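Local coordinates for protein uronate dehydrogenase (PDB 3RFX) that oxidises uronic acids such as glucuronate and galacturonate to their aldaric acid lactones, using NAD as the hydride acceptor, at residues 9-14 and 30-35; 21-26 and 184-189; 61-66 and 99-104; 105-110 and 159-164. The protein carries 1 engineered substitution. All coordinates share one frame; numbering follows the deposited sequence.

Contact 1 (9-14 and 30-35); sequences TGAAGQ and LRLADL. With NAD (nicotinamide-adenine-dinucleotide), chain D.
Asp34 and Ala12 meet where the backbone N of Ala12 donates to Asp34 OD1 at 2.9 Å, arriving from above the carboxylate, 39° out of its plane. The same OD1 takes a second hydrogen bond, 2.7 Å long, from the ribose hydroxyl O3B of NAD, and OD2 accepts from the neighbouring hydroxyl O2B, also at 2.7 Å. One carboxylate therefore engages both hydroxyls of the adenosine ribose. With chi1 at -156°, CG swings to the side opposite the Asp34 backbone N and carries the acid across to the loop, where Ala12 CB rests 3.4 Å from OD1.

One residue back on either segment, Ala11 N gives Ala33 O an almost straight hydrogen bond (2.9 Å, 172°), and Ala11 CB lies 3.6 Å from Leu32 CB. Just after the strand, the backbone N of Ser36 also binds OD2 and steadies its rotation. The loop is shaped by a type I turn from Gly10 to Gly13; with no side chain at Gly10, its CA can approach the ribose O4B to 3.7 Å. Gly13 is at the N-cap position of helix 14-22, and Gln14 N just beyond it donates to the phosphate oxygen O2A, so the helix start probably helps to offset the phosphate charge. This is the glycine-rich dinucleotide-binding turn of the Rossmann fold, paired with the acid ending the second strand that recognises the NAD ribose.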
# COMPACT_ATOMS: atom_id res chain seq x y z
N THR A 9 -36.45 8.69 10.28
CA THR A 9 -36.57 10.11 9.96
C THR A 9 -36.68 10.28 8.44
O THR A 9 -36.42 9.35 7.69
CB THR A 9 -35.38 10.94 10.48
OG1 THR A 9 -34.19 10.59 9.75
CG2 THR A 9 -35.15 10.70 11.99
N GLY A 10 -37.06 11.48 8.00
CA GLY A 10 -37.31 11.74 6.58
C GLY A 10 -38.38 10.83 6.00
O GLY A 10 -38.36 10.51 4.80
N ALA A 11 -39.34 10.44 6.83
CA ALA A 11 -40.30 9.40 6.46
C ALA A 11 -41.34 9.82 5.41
O ALA A 11 -42.08 8.98 4.92
CB ALA A 11 -41.00 8.85 7.69
N ALA A 12 -41.40 11.11 5.10
CA ALA A 12 -42.33 11.58 4.07
C ALA A 12 -41.65 11.64 2.72
O ALA A 12 -42.31 11.86 1.70
CB ALA A 12 -42.88 12.95 4.44
N GLY A 13 -40.34 11.46 2.71
CA GLY A 13 -39.56 11.55 1.48
C GLY A 13 -39.69 10.27 0.68
O GLY A 13 -40.38 9.34 1.09
N GLN A 14 -39.01 10.21 -0.46
CA GLN A 14 -39.15 9.06 -1.34
C GLN A 14 -38.64 7.76 -0.71
O GLN A 14 -39.32 6.74 -0.73
CB GLN A 14 -38.49 9.31 -2.69
CG GLN A 14 -39.06 8.45 -3.81
CD GLN A 14 -38.62 8.90 -5.19
OE1 GLN A 14 -38.34 10.08 -5.42
NE2 GLN A 14 -38.57 7.96 -6.13
N LEU A 30 -43.16 1.27 14.84
CA LEU A 30 -42.37 2.10 13.95
C LEU A 30 -42.73 3.56 14.17
O LEU A 30 -43.89 3.95 14.01
CB LEU A 30 -42.64 1.71 12.49
CG LEU A 30 -41.55 1.96 11.46
CD1 LEU A 30 -40.29 1.20 11.83
CD2 LEU A 30 -42.05 1.54 10.08
N ARG A 31 -41.76 4.37 14.57
CA ARG A 31 -41.99 5.79 14.71
C ARG A 31 -41.46 6.51 13.47
O ARG A 31 -40.27 6.42 13.16
CB ARG A 31 -41.32 6.35 15.97
CG ARG A 31 -41.52 7.85 16.13
CD ARG A 31 -40.92 8.35 17.44
NE ARG A 31 -41.59 7.76 18.60
CZ ARG A 31 -41.19 7.95 19.85
NH1 ARG A 31 -40.11 8.68 20.10
NH2 ARG A 31 -41.85 7.38 20.85
N LEU A 32 -42.35 7.21 12.78
CA LEU A 32 -42.02 7.95 11.57
C LEU A 32 -41.96 9.43 11.87
O LEU A 32 -42.83 9.97 12.56
CB LEU A 32 -43.06 7.70 10.47
CG LEU A 32 -43.24 6.29 9.88
CD1 LEU A 32 -41.90 5.57 9.74
CD2 LEU A 32 -44.21 5.47 10.71
N ALA A 33 -40.94 10.10 11.35
CA ALA A 33 -40.80 11.54 11.57
C ALA A 33 -40.43 12.26 10.28
O ALA A 33 -39.77 11.70 9.40
CB ALA A 33 -39.77 11.83 12.66
N ASP A 34 -40.86 13.51 10.17
CA ASP A 34 -40.48 14.37 9.06
C ASP A 34 -40.88 15.80 9.39
O ASP A 34 -41.73 16.03 10.25
CB ASP A 34 -41.14 13.92 7.76
CG ASP A 34 -40.38 14.37 6.52
OD1 ASP A 34 -39.84 13.49 5.82
OD2 ASP A 34 -40.30 15.59 6.24
N LEU A 35 -40.25 16.76 8.72
CA LEU A 35 -40.65 18.16 8.83
C LEU A 35 -42.00 18.33 8.13
O LEU A 35 -42.84 19.14 8.54
CB LEU A 35 -39.60 19.05 8.16
CG LEU A 35 -39.88 20.56 8.12
CD1 LEU A 35 -39.90 21.16 9.51
CD2 LEU A 35 -38.86 21.27 7.25
PA NAD D . -35.91 13.26 0.07
O1A NAD D . -35.28 14.82 -0.30
O2A NAD D . -36.86 12.48 -1.10
O5B NAD D . -36.28 12.91 1.73
C5B NAD D . -35.81 13.84 2.64
C4B NAD D . -36.77 14.15 3.79
O4B NAD D . -36.15 14.82 4.87
C3B NAD D . -37.96 14.90 3.38
O3B NAD D . -39.17 14.24 3.33
C2B NAD D . -37.82 16.23 4.00
O2B NAD D . -39.00 16.96 4.26
C1B NAD D . -36.97 15.93 5.19
N9A NAD D . -36.25 17.05 5.74
C8A NAD D . -35.49 18.01 5.04
N7A NAD D . -35.07 18.95 5.95
C5A NAD D . -35.61 18.60 7.21
C6A NAD D . -35.50 19.20 8.48
N6A NAD D . -34.77 20.41 8.63
N1A NAD D . -36.13 18.62 9.56
C2A NAD D . -36.86 17.45 9.42
N3A NAD D . -36.97 16.83 8.13
C4A NAD D . -36.34 17.42 7.07
O3 NAD D . -34.57 12.47 0.06
PN NAD D . -34.40 10.94 -0.35
O1N NAD D . -35.60 10.12 0.09
O2N NAD D . -34.23 10.79 -1.86
O5D NAD D . -33.12 10.39 0.38

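Contact 2 (21-26 and 184-189); sequences ERLAPM and DFVSLI. With PO4 (phosphate ion), chain F.
Arg22, in the last turn of helix 14-22, folds back against Val186 of helix 182-194. Its chain bends at successive torsions (chi2 -64°, chi3 -59°), which curls the guanidinium beside its own CB, and both meet the same methyl: Val186 CG2 is 3.7 Å from Arg22 CB and stands 3.9 Å above the guanidinium plane, over its centre. The edge of the group does the polar work. NH1 donates to O3 of a phosphate ion at 3.3 Å, with the oxygen close to the guanidinium plane and the N-H pointing well at it (164°), while NH2 forms a salt bridge with Asp183. The phosphate, probably from the crystallisation liquor, is also bound by His182.

Leu23 follows as the helix gives way to a short 3-10 segment. Leu23 CD1 meets Ile189 CD1 at 4.0 Å, and Leu23 CD2 sits between Ile189 CG2 and Val186 CG1, 4.2 Å from each. Met26 comes next on this side, its backbone N bonded to Leu23 O. Its sulfur touches the CG2 branch of Ile189, SD to CG2 at 3.9 Å, with the two side chains crossing at about a right angle.

Val186 and Ile189, three residues apart, thus receive the end of helix 14-22 on one flank of their helix, where Met19 also packs. Phe185 touches both Met19 and Ile163 of strand 158-163, and Leu188 touches Val161 of the same strand, so the two helices lie side by side on the same face of the sheet.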
# COMPACT_ATOMS: atom_id res chain seq x y z
N GLU A 21 -42.87 1.17 4.89
CA GLU A 21 -43.46 -0.13 4.61
C GLU A 21 -42.48 -1.29 4.85
O GLU A 21 -42.83 -2.27 5.52
CB GLU A 21 -43.99 -0.20 3.17
CG GLU A 21 -44.07 -1.62 2.64
CD GLU A 21 -44.28 -1.68 1.14
OE1 GLU A 21 -44.76 -0.68 0.56
OE2 GLU A 21 -43.96 -2.73 0.53
N ARG A 22 -41.27 -1.17 4.31
CA ARG A 22 -40.34 -2.30 4.29
C ARG A 22 -39.72 -2.65 5.66
O ARG A 22 -39.39 -3.81 5.91
CB ARG A 22 -39.22 -2.06 3.27
CG ARG A 22 -39.68 -2.05 1.81
CD ARG A 22 -40.23 -3.41 1.38
NE ARG A 22 -39.24 -4.48 1.52
CZ ARG A 22 -38.33 -4.79 0.61
NH1 ARG A 22 -38.26 -4.10 -0.53
NH2 ARG A 22 -37.48 -5.78 0.83
N LEU A 23 -39.56 -1.65 6.52
CA LEU A 23 -38.92 -1.89 7.83
C LEU A 23 -39.91 -2.20 8.95
O LEU A 23 -39.51 -2.42 10.10
CB LEU A 23 -38.06 -0.69 8.24
CG LEU A 23 -36.95 -0.30 7.24
CD1 LEU A 23 -36.11 0.82 7.81
CD2 LEU A 23 -36.11 -1.51 6.90
N ALA A 24 -41.20 -2.22 8.62
CA ALA A 24 -42.24 -2.52 9.61
C ALA A 24 -41.98 -3.80 10.40
O ALA A 24 -42.13 -3.81 11.62
CB ALA A 24 -43.62 -2.57 8.94
N PRO A 25 -41.58 -4.89 9.73
CA PRO A 25 -41.32 -6.16 10.42
C PRO A 25 -40.14 -6.13 11.41
O PRO A 25 -39.96 -7.08 12.15
CB PRO A 25 -40.99 -7.12 9.27
CG PRO A 25 -41.62 -6.51 8.07
CD PRO A 25 -41.47 -5.04 8.27
N MET A 26 -39.35 -5.06 11.41
CA MET A 26 -38.16 -5.00 12.25
C MET A 26 -38.43 -4.59 13.69
O MET A 26 -37.59 -4.78 14.56
CB MET A 26 -37.12 -4.05 11.66
CG MET A 26 -36.46 -4.55 10.40
SD MET A 26 -35.02 -3.53 10.05
CE MET A 26 -33.94 -3.99 11.42
N ASP A 184 -31.77 -4.51 -1.37
CA ASP A 184 -30.41 -4.52 -0.83
C ASP A 184 -30.20 -3.49 0.28
O ASP A 184 -29.43 -3.73 1.21
CB ASP A 184 -29.36 -4.36 -1.95
CG ASP A 184 -29.20 -5.62 -2.79
OD1 ASP A 184 -29.48 -6.72 -2.28
OD2 ASP A 184 -28.78 -5.51 -3.96
N PHE A 185 -30.90 -2.36 0.21
CA PHE A 185 -30.80 -1.38 1.28
C PHE A 185 -31.51 -1.94 2.53
O PHE A 185 -31.01 -1.82 3.64
CB PHE A 185 -31.38 -0.03 0.86
CG PHE A 185 -30.99 1.12 1.75
CD1 PHE A 185 -30.15 0.92 2.85
CD2 PHE A 185 -31.45 2.40 1.49
CE1 PHE A 185 -29.80 1.97 3.67
CE2 PHE A 185 -31.09 3.46 2.31
CZ PHE A 185 -30.27 3.25 3.40
N VAL A 186 -32.66 -2.57 2.32
CA VAL A 186 -33.37 -3.20 3.42
C VAL A 186 -32.51 -4.27 4.10
O VAL A 186 -32.40 -4.29 5.33
CB VAL A 186 -34.72 -3.78 2.98
CG1 VAL A 186 -35.34 -4.62 4.11
CG2 VAL A 186 -35.65 -2.64 2.57
N SER A 187 -31.90 -5.14 3.32
CA SER A 187 -31.06 -6.19 3.90
C SER A 187 -29.84 -5.60 4.60
O SER A 187 -29.38 -6.15 5.61
CB SER A 187 -30.66 -7.23 2.86
OG SER A 187 -29.80 -6.66 1.89
N LEU A 188 -29.31 -4.49 4.10
CA LEU A 188 -28.18 -3.84 4.77
C LEU A 188 -28.61 -3.34 6.15
O LEU A 188 -27.91 -3.52 7.15
CB LEU A 188 -27.63 -2.68 3.94
CG LEU A 188 -26.59 -1.81 4.67
CD1 LEU A 188 -25.35 -2.64 5.03
CD2 LEU A 188 -26.22 -0.57 3.86
N ILE A 189 -29.78 -2.70 6.19
CA ILE A 189 -30.30 -2.19 7.46
C ILE A 189 -30.51 -3.32 8.46
O ILE A 189 -30.16 -3.18 9.64
CB ILE A 189 -31.60 -1.37 7.25
CG1 ILE A 189 -31.27 -0.04 6.56
CG2 ILE A 189 -32.32 -1.12 8.58
CD1 ILE A 189 -32.48 0.69 6.02
P PO4 F . -40.67 -1.81 -3.15
O1 PO4 F . -39.49 -1.73 -4.08
O2 PO4 F . -41.37 -3.14 -3.34
O3 PO4 F . -40.19 -1.71 -1.72
O4 PO4 F . -41.62 -0.68 -3.44

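Contact 3 (61-66 and 99-104); sequences MVAGCD and RAHGQP. With PO4 (phosphate ion), chain E.
Two helix-to-strand turns of the Rossmann fold come together where Ala63 lies over the ring of His101: one turn leads from helix 55-62 to strand 67-70, the other from helix 80-100 to strand 105-111. The first is a type II beta turn from Val62 to Cys65. It holds up the methyl of Ala63 for a CH-pi contact, with CB 3.5 Å from the centroid of the His101 imidazole and 20° off the ring normal. The histidine CG, opposite the carbonyl carbon (chi1 -64°), turns the imidazole toward Ala63.

Ala63 CB lies over the face, offset toward CE1 and ND1, while the ring edge carries polar bonds. His101 ND1 donates to O1 of a phosphate ion at 2.6 Å, though with a bent N-H (137°), and NE2 bonds to Asn59 OD1. These two partners fix the flip of the imidazole and are consistent with protons on both nitrogens, which the nearby phosphate would probably stabilise. That ion, probably from the crystallisation liquor, is also touched weakly by Gly64 N.

A water sits between the backbones, 2.7 Å from His101 O and 2.9 Å from Cys65 O, with a weak bond from Gly64 N. Further in, the contact becomes apolar. Val62 CG1 approaches Pro104 CG at 4.2 Å. The proline ring then lies alongside the departing backbone, its CB 3.5 Å from Cys65 O and 3.6 Å from Asp66 C.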
# COMPACT_ATOMS: atom_id res chain seq x y z
N MET A 61 -38.31 13.24 19.74
CA MET A 61 -38.39 12.31 18.61
C MET A 61 -37.61 11.03 18.89
O MET A 61 -38.07 9.92 18.63
CB MET A 61 -37.87 12.99 17.34
CG MET A 61 -37.98 12.15 16.08
SD MET A 61 -37.19 12.98 14.68
CE MET A 61 -35.53 13.18 15.32
N VAL A 62 -36.41 11.20 19.45
CA VAL A 62 -35.52 10.06 19.67
C VAL A 62 -35.86 9.23 20.91
O VAL A 62 -35.72 8.01 20.91
CB VAL A 62 -34.04 10.52 19.69
CG1 VAL A 62 -33.12 9.38 20.14
CG2 VAL A 62 -33.63 11.04 18.31
N ALA A 63 -36.29 9.91 21.98
CA ALA A 63 -36.57 9.24 23.25
C ALA A 63 -37.48 8.03 23.09
O ALA A 63 -38.54 8.12 22.45
CB ALA A 63 -37.16 10.24 24.26
N GLY A 64 -37.07 6.90 23.64
CA GLY A 64 -37.86 5.68 23.56
C GLY A 64 -37.58 4.80 22.35
O GLY A 64 -38.16 3.72 22.23
N CYS A 65 -36.68 5.24 21.47
CA CYS A 65 -36.33 4.46 20.28
C CYS A 65 -35.08 3.61 20.48
O CYS A 65 -34.11 4.07 21.07
CB CYS A 65 -36.14 5.38 19.08
SG CYS A 65 -37.64 6.33 18.69
N ASP A 66 -35.12 2.39 19.96
CA ASP A 66 -34.03 1.43 20.11
C ASP A 66 -33.09 1.44 18.92
O ASP A 66 -32.03 0.82 18.96
CB ASP A 66 -34.62 0.04 20.29
CG ASP A 66 -35.55 -0.04 21.49
OD1 ASP A 66 -35.07 0.26 22.60
OD2 ASP A 66 -36.74 -0.36 21.31
N ARG A 99 -27.42 10.52 22.37
CA ARG A 99 -26.49 10.40 23.49
C ARG A 99 -27.26 10.48 24.82
O ARG A 99 -26.88 9.86 25.82
CB ARG A 99 -25.41 11.48 23.42
CG ARG A 99 -24.37 11.37 24.52
CD ARG A 99 -23.18 12.28 24.28
NE ARG A 99 -23.48 13.70 24.47
CZ ARG A 99 -23.44 14.31 25.65
NH1 ARG A 99 -23.12 13.63 26.74
NH2 ARG A 99 -23.73 15.61 25.73
N ALA A 100 -28.36 11.23 24.81
CA ALA A 100 -29.19 11.41 25.99
C ALA A 100 -30.17 10.27 26.22
O ALA A 100 -30.76 10.17 27.30
CB ALA A 100 -29.93 12.75 25.91
N HIS A 101 -30.34 9.40 25.23
CA HIS A 101 -31.35 8.35 25.31
C HIS A 101 -30.85 6.94 24.96
O HIS A 101 -31.52 6.20 24.25
CB HIS A 101 -32.59 8.72 24.47
CG HIS A 101 -33.30 9.93 24.98
ND1 HIS A 101 -34.17 9.89 26.04
CD2 HIS A 101 -33.23 11.23 24.60
CE1 HIS A 101 -34.62 11.11 26.29
NE2 HIS A 101 -34.07 11.94 25.42
N GLY A 102 -29.69 6.57 25.48
CA GLY A 102 -29.24 5.19 25.39
C GLY A 102 -28.42 4.85 24.16
O GLY A 102 -28.10 3.67 23.93
N GLN A 103 -28.06 5.87 23.38
CA GLN A 103 -27.26 5.70 22.17
C GLN A 103 -27.79 4.60 21.25
O GLN A 103 -27.07 3.67 20.91
CB GLN A 103 -25.78 5.48 22.52
CG GLN A 103 -25.21 6.67 23.26
CD GLN A 103 -23.75 6.55 23.65
OE1 GLN A 103 -23.20 7.48 24.25
NE2 GLN A 103 -23.11 5.43 23.32
N PRO A 104 -29.06 4.71 20.85
CA PRO A 104 -29.61 3.75 19.89
C PRO A 104 -28.73 3.76 18.63
O PRO A 104 -28.28 4.83 18.21
CB PRO A 104 -30.99 4.34 19.57
CG PRO A 104 -30.85 5.80 19.85
CD PRO A 104 -29.98 5.84 21.08
P PO4 E . -34.39 6.78 27.82
O1 PO4 E . -33.81 8.16 28.00
O2 PO4 E . -33.27 5.77 27.82
O3 PO4 E . -35.30 6.48 28.99
O4 PO4 E . -35.16 6.72 26.52
O HOH W 1 -33.99 5.73 23.40

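Contact 4 (105-110 and 159-164); sequences RIVFAS and ALVRIG
Val107 and Val161 touch across neighbouring strands 105-111 and 158-163, which pair in the parallel sheet of the Rossmann fold and are joined by a beta-alpha-beta crossover through helix 135-154; their directions differ by 30°, the usual twist of such a sheet. Backbone hydrogen bonds run alternately between them: Ala159 N to Ile106 O at 2.9 Å, Phe108 N to Ala159 O at 2.9 Å and Val161 N to Phe108 O at 3.0 Å. Beyond Phe108 the pairing slackens. Ser110 N bonds only weakly to Val161 O (117°), as Ile163 N does to Ser110 O.

Apolar contacts fall on both faces. Beneath helix 182-194, Val107 CG1 touches Val161 CG2 at 3.9 Å and Ala109 CB touches Ile163 CD1 at 3.7 Å. On the face toward helix 135-154, Leu160 CD2 comes within 3.8 Å of Phe108 CD2, obliquely to the ring.

The polar side chains gather on the Phe108 and Leu160 face around one acid, Glu144, which accepts a hydrogen bond from Ser110 OG and forms a salt bridge with Arg162 NH2. Arg162 is extended to NE, and its aliphatic start passes the serine, CG lying 4.0 Å from Ser110 OG.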
# COMPACT_ATOMS: atom_id res chain seq x y z
N ARG A 105 -28.48 2.58 18.07
CA ARG A 105 -27.65 2.45 16.88
C ARG A 105 -28.28 3.22 15.71
O ARG A 105 -29.50 3.20 15.54
CB ARG A 105 -27.51 0.97 16.53
CG ARG A 105 -26.58 0.67 15.37
CD ARG A 105 -26.32 -0.83 15.28
NE ARG A 105 -25.45 -1.28 16.37
CZ ARG A 105 -25.09 -2.55 16.54
NH1 ARG A 105 -25.52 -3.48 15.70
NH2 ARG A 105 -24.30 -2.90 17.56
N ILE A 106 -27.43 3.88 14.92
CA ILE A 106 -27.89 4.73 13.82
C ILE A 106 -27.45 4.22 12.44
O ILE A 106 -26.29 3.87 12.25
CB ILE A 106 -27.37 6.16 13.99
CG1 ILE A 106 -27.93 6.77 15.28
CG2 ILE A 106 -27.70 7.04 12.76
CD1 ILE A 106 -27.20 8.01 15.72
N VAL A 107 -28.39 4.14 11.51
CA VAL A 107 -28.03 4.00 10.09
C VAL A 107 -28.13 5.40 9.50
O VAL A 107 -29.22 5.98 9.42
CB VAL A 107 -28.96 3.03 9.33
CG1 VAL A 107 -28.65 3.02 7.82
CG2 VAL A 107 -28.83 1.62 9.89
N PHE A 108 -27.00 5.98 9.13
CA PHE A 108 -26.97 7.33 8.58
C PHE A 108 -26.98 7.29 7.05
O PHE A 108 -26.16 6.62 6.44
CB PHE A 108 -25.71 8.06 9.06
CG PHE A 108 -25.50 9.41 8.44
CD1 PHE A 108 -26.53 10.34 8.40
CD2 PHE A 108 -24.27 9.77 7.92
CE1 PHE A 108 -26.34 11.60 7.84
CE2 PHE A 108 -24.07 11.03 7.36
CZ PHE A 108 -25.10 11.95 7.33
N ALA A 109 -27.92 8.01 6.44
CA ALA A 109 -27.92 8.17 4.98
C ALA A 109 -26.87 9.19 4.57
O ALA A 109 -27.15 10.38 4.47
CB ALA A 109 -29.30 8.61 4.49
N SER A 110 -25.63 8.74 4.38
CA SER A 110 -24.63 9.60 3.78
C SER A 110 -24.87 9.53 2.27
O SER A 110 -25.94 9.12 1.81
CB SER A 110 -23.21 9.13 4.13
OG SER A 110 -22.24 10.09 3.72
N ALA A 159 -23.70 3.25 11.12
CA ALA A 159 -23.29 2.81 9.78
C ALA A 159 -23.35 4.03 8.86
O ALA A 159 -24.42 4.62 8.69
CB ALA A 159 -24.21 1.71 9.26
N LEU A 160 -22.22 4.41 8.28
CA LEU A 160 -22.18 5.57 7.38
C LEU A 160 -22.42 5.11 5.95
O LEU A 160 -21.49 4.73 5.23
CB LEU A 160 -20.82 6.27 7.48
CG LEU A 160 -20.41 6.70 8.89
CD1 LEU A 160 -18.97 7.20 8.89
CD2 LEU A 160 -21.37 7.75 9.44
N VAL A 161 -23.68 5.13 5.53
CA VAL A 161 -24.04 4.52 4.26
C VAL A 161 -24.00 5.57 3.14
O VAL A 161 -24.85 6.45 3.07
CB VAL A 161 -25.43 3.86 4.32
CG1 VAL A 161 -25.68 3.04 3.05
CG2 VAL A 161 -25.52 2.96 5.54
N ARG A 162 -22.99 5.46 2.29
CA ARG A 162 -22.84 6.36 1.15
C ARG A 162 -23.74 5.88 0.03
O ARG A 162 -23.34 5.09 -0.82
CB ARG A 162 -21.38 6.43 0.72
CG ARG A 162 -20.51 7.11 1.76
CD ARG A 162 -19.04 7.17 1.35
NE ARG A 162 -18.25 7.91 2.34
CZ ARG A 162 -16.92 7.97 2.34
NH1 ARG A 162 -16.23 7.33 1.40
NH2 ARG A 162 -16.30 8.67 3.27
N ILE A 163 -24.98 6.34 0.06
CA ILE A 163 -25.99 5.88 -0.90
C ILE A 163 -25.61 6.25 -2.35
O ILE A 163 -25.21 7.39 -2.61
CB ILE A 163 -27.37 6.45 -0.55
CG1 ILE A 163 -27.80 5.95 0.83
CG2 ILE A 163 -28.42 6.03 -1.59
CD1 ILE A 163 -29.05 6.63 1.37
N GLY A 164 -25.70 5.29 -3.25
CA GLY A 164 -25.52 5.54 -4.68
C GLY A 164 -26.81 6.12 -5.23
O GLY A 164 -27.11 7.30 -5.02

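Overall arrangement
Contact 4 lies near the centre of the chain and is the one strand-to-strand pairing, held by backbone bonds. Contact 2 is buried too, but side chains alone join its helices; it touches contact 4 directly, since helix 182-194 rests on the strands of that pairing, with Ile189 on Val107. Contact 1 is equally buried yet polar, with NAD completing it. Contact 3, about 20 Å from the chain centre, is partly open, and water and a phosphate ion take part. Arg31 of contact 1 reaches contact 3, where it binds the carbonyls of Met61 and Ala63, while Leu30 packs on the Leu23 and Ala24 backbone of contact 2. Contacts 1 and 4 share the sheet without touching.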